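Local coordinates for protein homocysteine S-methyltransferase (Escherichia coli, PDB 5DMM) that transfers a methyl group from S-methylmethionine, or less efficiently from S-adenosylmethionine, to homocysteine, making methionine with the help of zinc, at residues M23-E28 with L56-A61; P152-L157 with A180-A185. All blocks are in the same frame, centred on the assembly; numbering follows the deposited sequence.

Contact 1: residues M23-E28 with L56-A61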
ATOM      1  N   MET A  23       5.765   8.877  -1.521  1.00 18.91           N
ATOM      2  CA  MET A  23       6.639   9.030  -2.674  1.00 18.15           C
ATOM      3  C   MET A  23       6.649  10.495  -3.110  1.00 23.69           C
ATOM      4  O   MET A  23       7.705  11.061  -3.407  1.00 20.75           O
ATOM      5  CB  MET A  23       6.150   8.092  -3.798  1.00 23.63           C
ATOM      6  CG  MET A  23       6.759   8.259  -5.180  1.00 24.64           C
ATOM      7  SD  MET A  23       8.530   7.955  -5.217  1.00 24.56           S
ATOM      8  CE  MET A  23       8.665   6.199  -4.858  1.00 20.78           C
ATOM      9  N   ALA A  24       5.468  11.109  -3.100  1.00 21.21           N
ATOM     10  CA  ALA A  24       5.265  12.454  -3.652  1.00 29.32           C
ATOM     11  C   ALA A  24       6.124  13.537  -3.002  1.00 29.64           C
ATOM     12  O   ALA A  24       6.703  14.372  -3.705  1.00 27.04           O
ATOM     13  CB  ALA A  24       3.796  12.837  -3.540  1.00 28.83           C
ATOM     14  N   THR A  25       6.185  13.533  -1.669  1.00 26.17           N
ATOM     15  CA  THR A  25       6.975  14.518  -0.925  1.00 29.43           C
ATOM     16  C   THR A  25       8.412  14.554  -1.417  1.00 26.81           C
ATOM     17  O   THR A  25       8.976  15.619  -1.673  1.00 23.01           O
ATOM     18  CB  THR A  25       6.988  14.219   0.593  1.00 30.17           C
ATOM     19  OG1 THR A  25       7.340  12.844   0.809  1.00 24.67           O
ATOM     20  CG2 THR A  25       5.632  14.477   1.205  1.00 29.46           C
ATOM     21  N   GLU A  26       8.988  13.369  -1.554  1.00 24.93           N
ATOM     22  CA  GLU A  26      10.381  13.216  -1.925  1.00 21.17           C
ATOM     23  C   GLU A  26      10.632  13.597  -3.376  1.00 23.35           C
ATOM     24  O   GLU A  26      11.658  14.187  -3.691  1.00 21.90           O
ATOM     25  CB  GLU A  26      10.830  11.778  -1.664  1.00 25.55           C
ATOM     26  CG  GLU A  26      11.311  11.553  -0.235  1.00 29.50           C
ATOM     27  CD  GLU A  26      12.812  11.747  -0.097  1.00 28.26           C
ATOM     28  OE1 GLU A  26      13.532  11.546  -1.104  1.00 30.36           O
ATOM     29  OE2 GLU A  26      13.279  12.098   1.007  1.00 24.42           O
ATOM     30  N   LEU A  27       9.701  13.256  -4.259  1.00 20.25           N
ATOM     31  CA  LEU A  27       9.860  13.621  -5.672  1.00 18.16           C
ATOM     32  C   LEU A  27       9.793  15.129  -5.850  1.00 22.65           C
ATOM     33  O   LEU A  27      10.585  15.719  -6.599  1.00 22.53           O
ATOM     34  CB  LEU A  27       8.792  12.943  -6.526  1.00 20.91           C
ATOM     35  CG  LEU A  27       8.926  11.432  -6.677  1.00 22.70           C
ATOM     36  CD1 LEU A  27       7.771  10.870  -7.519  1.00 18.10           C
ATOM     37  CD2 LEU A  27      10.264  11.081  -7.329  1.00 17.43           C
ATOM     38  N   GLU A  28       8.841  15.753  -5.166  1.00 20.21           N
ATOM     39  CA  GLU A  28       8.715  17.205  -5.189  1.00 26.11           C
ATOM     40  C   GLU A  28       9.950  17.924  -4.639  1.00 26.43           C
ATOM     41  O   GLU A  28      10.371  18.956  -5.180  1.00 22.02           O
ATOM     42  CB  GLU A  28       7.477  17.629  -4.402  1.00 31.12           C
ATOM     43  CG  GLU A  28       6.176  17.232  -5.065  1.00 35.34           C
ATOM     44  CD  GLU A  28       4.988  17.890  -4.410  1.00 46.31           C
ATOM     45  OE1 GLU A  28       5.064  18.154  -3.189  1.00 50.10           O
ATOM     46  OE2 GLU A  28       3.988  18.155  -5.117  1.00 56.13           O
ATOM     47  N   LEU A  56      15.266   3.830  -2.623  1.00 16.98           N
ATOM     48  CA  LEU A  56      16.554   3.585  -1.979  1.00 17.25           C
ATOM     49  C   LEU A  56      16.665   4.407  -0.693  1.00 18.91           C
ATOM     50  O   LEU A  56      17.143   3.918   0.334  1.00 17.44           O
ATOM     51  CB  LEU A  56      17.702   3.915  -2.932  1.00 17.76           C
ATOM     52  CG  LEU A  56      19.113   3.817  -2.343  1.00 20.45           C
ATOM     53  CD1 LEU A  56      19.406   2.394  -1.866  1.00 20.84           C
ATOM     54  CD2 LEU A  56      20.156   4.294  -3.362  1.00 20.03           C
ATOM     55  N   ASP A  57      16.208   5.651  -0.761  1.00 15.91           N
ATOM     56  CA  ASP A  57      16.135   6.540   0.402  1.00 19.28           C
ATOM     57  C   ASP A  57      15.381   5.910   1.582  1.00 18.50           C
ATOM     58  O   ASP A  57      15.808   5.980   2.748  1.00 17.33           O
ATOM     59  CB  ASP A  57      15.445   7.837  -0.017  1.00 20.56           C
ATOM     60  CG  ASP A  57      15.870   9.023   0.800  1.00 33.62           C
ATOM     61  OD1 ASP A  57      16.114   8.867   2.021  1.00 36.48           O
ATOM     62  OD2 ASP A  57      15.954  10.124   0.211  1.00 38.57           O
ATOM     63  N   TYR A  58      14.242   5.300   1.279  1.00 16.60           N
ATOM     64  CA  TYR A  58      13.440   4.688   2.334  1.00 17.15           C
ATOM     65  C   TYR A  58      14.096   3.420   2.883  1.00 17.40           C
ATOM     66  O   TYR A  58      14.044   3.177   4.088  1.00 17.67           O
ATOM     67  CB  TYR A  58      12.019   4.384   1.833  1.00 15.29           C
ATOM     68  CG  TYR A  58      11.092   5.581   1.929  1.00 13.17           C
ATOM     69  CD1 TYR A  58      10.728   6.093   3.174  1.00 15.47           C
ATOM     70  CD2 TYR A  58      10.569   6.193   0.781  1.00 15.57           C
ATOM     71  CE1 TYR A  58       9.888   7.167   3.290  1.00 14.50           C
ATOM     72  CE2 TYR A  58       9.714   7.292   0.889  1.00 16.53           C
ATOM     73  CZ  TYR A  58       9.391   7.774   2.162  1.00 16.88           C
ATOM     74  OH  TYR A  58       8.548   8.845   2.335  1.00 14.54           O
ATOM     75  N   TYR A  59      14.701   2.602   2.024  1.00 18.28           N
ATOM     76  CA  TYR A  59      15.406   1.425   2.540  1.00 17.84           C
ATOM     77  C   TYR A  59      16.550   1.865   3.469  1.00 20.27           C
ATOM     78  O   TYR A  59      16.813   1.223   4.478  1.00 20.49           O
ATOM     79  CB  TYR A  59      15.954   0.552   1.409  1.00 18.77           C
ATOM     80  CG  TYR A  59      14.960  -0.345   0.670  1.00 16.77           C
ATOM     81  CD1 TYR A  59      14.083  -1.196   1.351  1.00 15.82           C
ATOM     82  CD2 TYR A  59      14.941  -0.368  -0.721  1.00 17.21           C
ATOM     83  CE1 TYR A  59      13.201  -2.032   0.657  1.00 16.16           C
ATOM     84  CE2 TYR A  59      14.065  -1.205  -1.422  1.00 16.09           C
ATOM     85  CZ  TYR A  59      13.195  -2.030  -0.722  1.00 17.69           C
ATOM     86  OH  TYR A  59      12.330  -2.852  -1.399  1.00 16.15           O
ATOM     87  N   ARG A  60      17.219   2.965   3.125  1.00 19.07           N
ATOM     88  CA  ARG A  60      18.279   3.516   3.966  1.00 23.88           C
ATOM     89  C   ARG A  60      17.743   3.981   5.314  1.00 22.80           C
ATOM     90  O   ARG A  60      18.407   3.822   6.337  1.00 24.70           O
ATOM     91  CB  ARG A  60      18.985   4.681   3.269  1.00 22.46           C
ATOM     92  CG  ARG A  60      19.913   4.266   2.155  1.00 27.89           C
ATOM     93  CD  ARG A  60      20.604   5.479   1.538  1.00 27.77           C
ATOM     94  NE  ARG A  60      21.701   5.058   0.679  1.00 29.96           N
ATOM     95  CZ  ARG A  60      22.110   5.726  -0.388  1.00 31.56           C
ATOM     96  NH1 ARG A  60      21.501   6.855  -0.736  1.00 35.92           N
ATOM     97  NH2 ARG A  60      23.126   5.267  -1.108  1.00 36.25           N
ATOM     98  N   ALA A  61      16.535   4.541   5.311  1.00 19.61           N
ATOM     99  CA  ALA A  61      15.918   5.049   6.529  1.00 18.34           C
ATOM    100  C   ALA A  61      15.442   3.915   7.444  1.00 22.82           C
ATOM    101  O   ALA A  61      15.108   4.147   8.608  1.00 21.82           O
ATOM    102  CB  ALA A  61      14.764   5.967   6.184  1.00 20.90           C
TER
HETATM  103  O   HOH W   1      15.988  11.474   2.548  1.00 25.73           O

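Contact 2: residues P152-L157 with A180-A185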
ATOM      1  N   PRO A 152      -5.882  -6.076 -14.747  1.00 15.54           N
ATOM      2  CA  PRO A 152      -4.596  -5.828 -15.435  1.00 16.48           C
ATOM      3  C   PRO A 152      -3.455  -5.383 -14.514  1.00 14.50           C
ATOM      4  O   PRO A 152      -2.300  -5.773 -14.736  1.00 16.21           O
ATOM      5  CB  PRO A 152      -4.915  -4.691 -16.409  1.00 17.45           C
ATOM      6  CG  PRO A 152      -6.378  -4.599 -16.486  1.00 19.62           C
ATOM      7  CD  PRO A 152      -6.939  -5.164 -15.224  1.00 18.51           C
ATOM      8  N   ARG A 153      -3.769  -4.581 -13.500  1.00 13.17           N
ATOM      9  CA  ARG A 153      -2.730  -4.114 -12.576  1.00 12.93           C
ATOM     10  C   ARG A 153      -2.264  -5.250 -11.663  1.00 16.19           C
ATOM     11  O   ARG A 153      -1.067  -5.384 -11.393  1.00 15.08           O
ATOM     12  CB  ARG A 153      -3.218  -2.923 -11.744  1.00 12.57           C
ATOM     13  CG  ARG A 153      -2.263  -2.545 -10.605  1.00 14.46           C
ATOM     14  CD  ARG A 153      -2.669  -1.230  -9.954  1.00 15.10           C
ATOM     15  NE  ARG A 153      -4.058  -1.263  -9.521  1.00 15.41           N
ATOM     16  CZ  ARG A 153      -4.690  -0.243  -8.954  1.00 15.89           C
ATOM     17  NH1 ARG A 153      -4.049   0.906  -8.736  1.00 18.57           N
ATOM     18  NH2 ARG A 153      -5.964  -0.373  -8.597  1.00 15.30           N
ATOM     19  N   VAL A 154      -3.194  -6.067 -11.179  1.00 14.64           N
ATOM     20  CA  VAL A 154      -2.802  -7.226 -10.384  1.00 12.54           C
ATOM     21  C   VAL A 154      -1.859  -8.115 -11.189  1.00 15.12           C
ATOM     22  O   VAL A 154      -0.813  -8.523 -10.700  1.00 14.35           O
ATOM     23  CB  VAL A 154      -4.026  -8.049  -9.905  1.00 15.84           C
ATOM     24  CG1 VAL A 154      -3.596  -9.404  -9.382  1.00 15.07           C
ATOM     25  CG2 VAL A 154      -4.790  -7.273  -8.824  1.00 16.39           C
ATOM     26  N   GLU A 155      -2.216  -8.392 -12.443  1.00 14.21           N
ATOM     27  CA  GLU A 155      -1.382  -9.248 -13.269  1.00 15.33           C
ATOM     28  C   GLU A 155      -0.001  -8.639 -13.526  1.00 13.52           C
ATOM     29  O   GLU A 155       1.016  -9.322 -13.406  1.00 16.79           O
ATOM     30  CB  GLU A 155      -2.110  -9.567 -14.579  1.00 16.25           C
ATOM     31  CG  GLU A 155      -3.210 -10.593 -14.334  1.00 15.63           C
ATOM     32  CD  GLU A 155      -3.966 -11.033 -15.591  1.00 25.19           C
ATOM     33  OE1 GLU A 155      -3.627 -10.585 -16.707  1.00 23.25           O
ATOM     34  OE2 GLU A 155      -4.913 -11.838 -15.449  1.00 20.95           O
ATOM     35  N   ALA A 156       0.037  -7.348 -13.822  1.00 13.57           N
ATOM     36  CA  ALA A 156       1.291  -6.678 -14.143  1.00 17.73           C
ATOM     37  C   ALA A 156       2.227  -6.626 -12.934  1.00 16.18           C
ATOM     38  O   ALA A 156       3.441  -6.819 -13.070  1.00 15.89           O
ATOM     39  CB  ALA A 156       1.015  -5.275 -14.663  1.00 16.57           C
ATOM     40  N   LEU A 157       1.660  -6.386 -11.754  1.00 14.12           N
ATOM     41  CA  LEU A 157       2.456  -6.312 -10.523  1.00 13.63           C
ATOM     42  C   LEU A 157       3.051  -7.682 -10.169  1.00 13.73           C
ATOM     43  O   LEU A 157       4.215  -7.785  -9.774  1.00 16.06           O
ATOM     44  CB  LEU A 157       1.604  -5.784  -9.358  1.00 13.17           C
ATOM     45  CG  LEU A 157       1.165  -4.310  -9.401  1.00 11.75           C
ATOM     46  CD1 LEU A 157       0.140  -4.022  -8.294  1.00 12.40           C
ATOM     47  CD2 LEU A 157       2.350  -3.344  -9.238  1.00 13.06           C
ATOM     48  N   ALA A 180     -10.862  -9.604  -3.162  1.00 15.81           N
ATOM     49  CA  ALA A 180     -10.481 -10.859  -2.513  1.00 15.13           C
ATOM     50  C   ALA A 180     -10.787 -12.038  -3.436  1.00 17.13           C
ATOM     51  O   ALA A 180      -9.997 -12.982  -3.544  1.00 18.97           O
ATOM     52  CB  ALA A 180     -11.204 -11.023  -1.173  1.00 15.39           C
ATOM     53  N   GLU A 181     -11.930 -11.974  -4.108  1.00 17.62           N
ATOM     54  CA  GLU A 181     -12.289 -12.994  -5.095  1.00 20.40           C
ATOM     55  C   GLU A 181     -11.270 -13.049  -6.239  1.00 19.96           C
ATOM     56  O   GLU A 181     -10.807 -14.120  -6.630  1.00 18.24           O
ATOM     57  CB  GLU A 181     -13.685 -12.723  -5.660  1.00 21.04           C
ATOM     58  CG  GLU A 181     -14.829 -13.069  -4.719  1.00 25.79           C
ATOM     59  CD  GLU A 181     -15.151 -14.554  -4.715  1.00 35.58           C
ATOM     60  OE1 GLU A 181     -15.662 -15.061  -5.748  1.00 34.13           O
ATOM     61  OE2 GLU A 181     -14.893 -15.210  -3.676  1.00 32.01           O
ATOM     62  N   LEU A 182     -10.939 -11.879  -6.770  1.00 18.82           N
ATOM     63  CA  LEU A 182      -9.956 -11.759  -7.848  1.00 16.68           C
ATOM     64  C   LEU A 182      -8.614 -12.427  -7.515  1.00 20.14           C
ATOM     65  O   LEU A 182      -8.019 -13.099  -8.359  1.00 17.74           O
ATOM     66  CB  LEU A 182      -9.732 -10.285  -8.189  1.00 16.70           C
ATOM     67  CG  LEU A 182      -8.696 -10.001  -9.283  1.00 15.66           C
ATOM     68  CD1 LEU A 182      -9.058 -10.713 -10.588  1.00 20.77           C
ATOM     69  CD2 LEU A 182      -8.571  -8.503  -9.519  1.00 15.98           C
ATOM     70  N   LEU A 183      -8.135 -12.249  -6.288  1.00 15.27           N
ATOM     71  CA  LEU A 183      -6.831 -12.783  -5.909  1.00 14.65           C
ATOM     72  C   LEU A 183      -6.762 -14.306  -5.950  1.00 15.66           C
ATOM     73  O   LEU A 183      -5.690 -14.863  -6.169  1.00 15.88           O
ATOM     74  CB  LEU A 183      -6.431 -12.295  -4.501  1.00 18.13           C
ATOM     75  CG  LEU A 183      -6.145 -10.794  -4.481  1.00 23.83           C
ATOM     76  CD1 LEU A 183      -5.546 -10.391  -3.147  1.00 30.75           C
ATOM     77  CD2 LEU A 183      -5.241 -10.396  -5.637  1.00 27.52           C
ATOM     78  N   THR A 184      -7.891 -14.981  -5.735  1.00 17.33           N
ATOM     79  CA  THR A 184      -7.892 -16.437  -5.775  1.00 16.22           C
ATOM     80  C   THR A 184      -7.548 -16.978  -7.167  1.00 17.66           C
ATOM     81  O   THR A 184      -7.112 -18.122  -7.291  1.00 16.88           O
ATOM     82  CB  THR A 184      -9.266 -17.026  -5.316  1.00 20.46           C
ATOM     83  OG1 THR A 184     -10.297 -16.671  -6.250  1.00 20.14           O
ATOM     84  CG2 THR A 184      -9.625 -16.502  -3.930  1.00 20.76           C
ATOM     85  N   ALA A 185      -7.706 -16.152  -8.207  1.00 16.39           N
ATOM     86  CA  ALA A 185      -7.350 -16.566  -9.554  1.00 19.64           C
ATOM     87  C   ALA A 185      -5.836 -16.517  -9.788  1.00 16.11           C
ATOM     88  O   ALA A 185      -5.365 -16.893 -10.869  1.00 17.21           O
ATOM     89  CB  ALA A 185      -8.073 -15.704 -10.579  1.00 18.16           C
TER

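Contact 1: residues M23-E28 with L56-A61
In this TIM-barrel fold, E26, on the short helix after the first barrel strand, meets D57 on helix 48-61, which leads into the second strand. The meeting is between two acceptors: E26 OE1 lies 3.1 Å from D57 OD2, and E26 OE2 is 3.4 Å from the same oxygen. The carboxylate planes are turned 77° apart, which excludes a flat pairing of the two groups. A bend at chi2 (-93°) in E26 brings its carboxylate to this position. R30 probably eases the conflict of charge, its NH2 forming salt bridges with both E26 OE1 and D57 OD2. A water lies 3.2 Å from E26 OE2 and near D57 OD1, where any bond is weak; it has more acceptors within reach than protons to give. P300 of helix 300-309 packs against both acids. Nearby, T25 OG1 and Y58 OH stay 4.4 Å apart, bonded instead to the carbonyls of T298 and A22. The side chain of T25 is about 7 Å from that of C296, a predicted zinc ligand. Sharing one guanidinium, both acids can plausibly stay ionised, their repulsion partly offset by R30, although such closeness would tend to raise the pKa of one of them.

Contact 2: residues P152-L157 with A180-A185
V154 and L183 mark the closest approach of the two backbones, with V154 CA 8.2 Å from L183 CA. In 152-157 the helix is kinked, since the nitrogens of P152 and R153 make no bond to the preceding turn; regular i to i-4 bonding is present beyond it, as A156 N to P152 O at 3.0 Å demonstrates. At the end of 180-185 the bonds run from i to i-3 instead: T184 N bonds to E181 O at 3.2 Å and A185 N to L182 O at 3.1 Å. The hydroxyl of T184 is a second donor to E181 O, with OG1 2.6 Å away, in the carbonyl plane and at a C=O...OG1 angle of 151°, so two donors from one residue grip that carbonyl.

Between the segments the contact is wholly apolar, and V154 carries its side of it with both methyls. V154 CG2 meets L182 CD2 tip to tip at 4.0 Å, while V154 CG1 faces L183 CD2 at 4.2 Å. The valine torsion (chi1 166°) explains the division: CG1 is anti to the backbone N, CG2 anti to the carbonyl carbon, and the branches thus reach different leucines. L182 extends its CG anti to its own backbone N (chi1 179°), which carries CD2, and not CD1, up to the valine.

Helices 143-159 and 173-183 flank strand 164-170 in sequence, and the contact is the packing of successive outer helices of the (beta/alpha)8 barrel. L165 of that strand touches both V154 and L183, which places the seam directly against the barrel wall. L182 also packs on H150 and R151, a turn earlier on the first helix. E155, next to V154 in sequence, bonds through OE2 to Y186 OH, just past the second segment.

From the N terminus the chain leaves strand 17-18, enters helix 24-29 and, after an intervening 27 residues with 17 in helices and no strand, returns through helix 48-61 to close contact 1 ahead of strand 65-67. Contact 2 opens much later: helix 143-159, strand 164-170 and helix 173-183 follow one another, and the 22 residues between its segments include that strand. The two closures are in series, neither nested nor crossed. The centres of contact 1 and contact 2 are about 27 Å apart, on opposite sides of the chain's centre. The nearest atoms of contact 1 and contact 2 are about 12 Å apart. By chain order, contact 1 joins helices near the start of the barrel, contact 2 helices flanking its fourth strand.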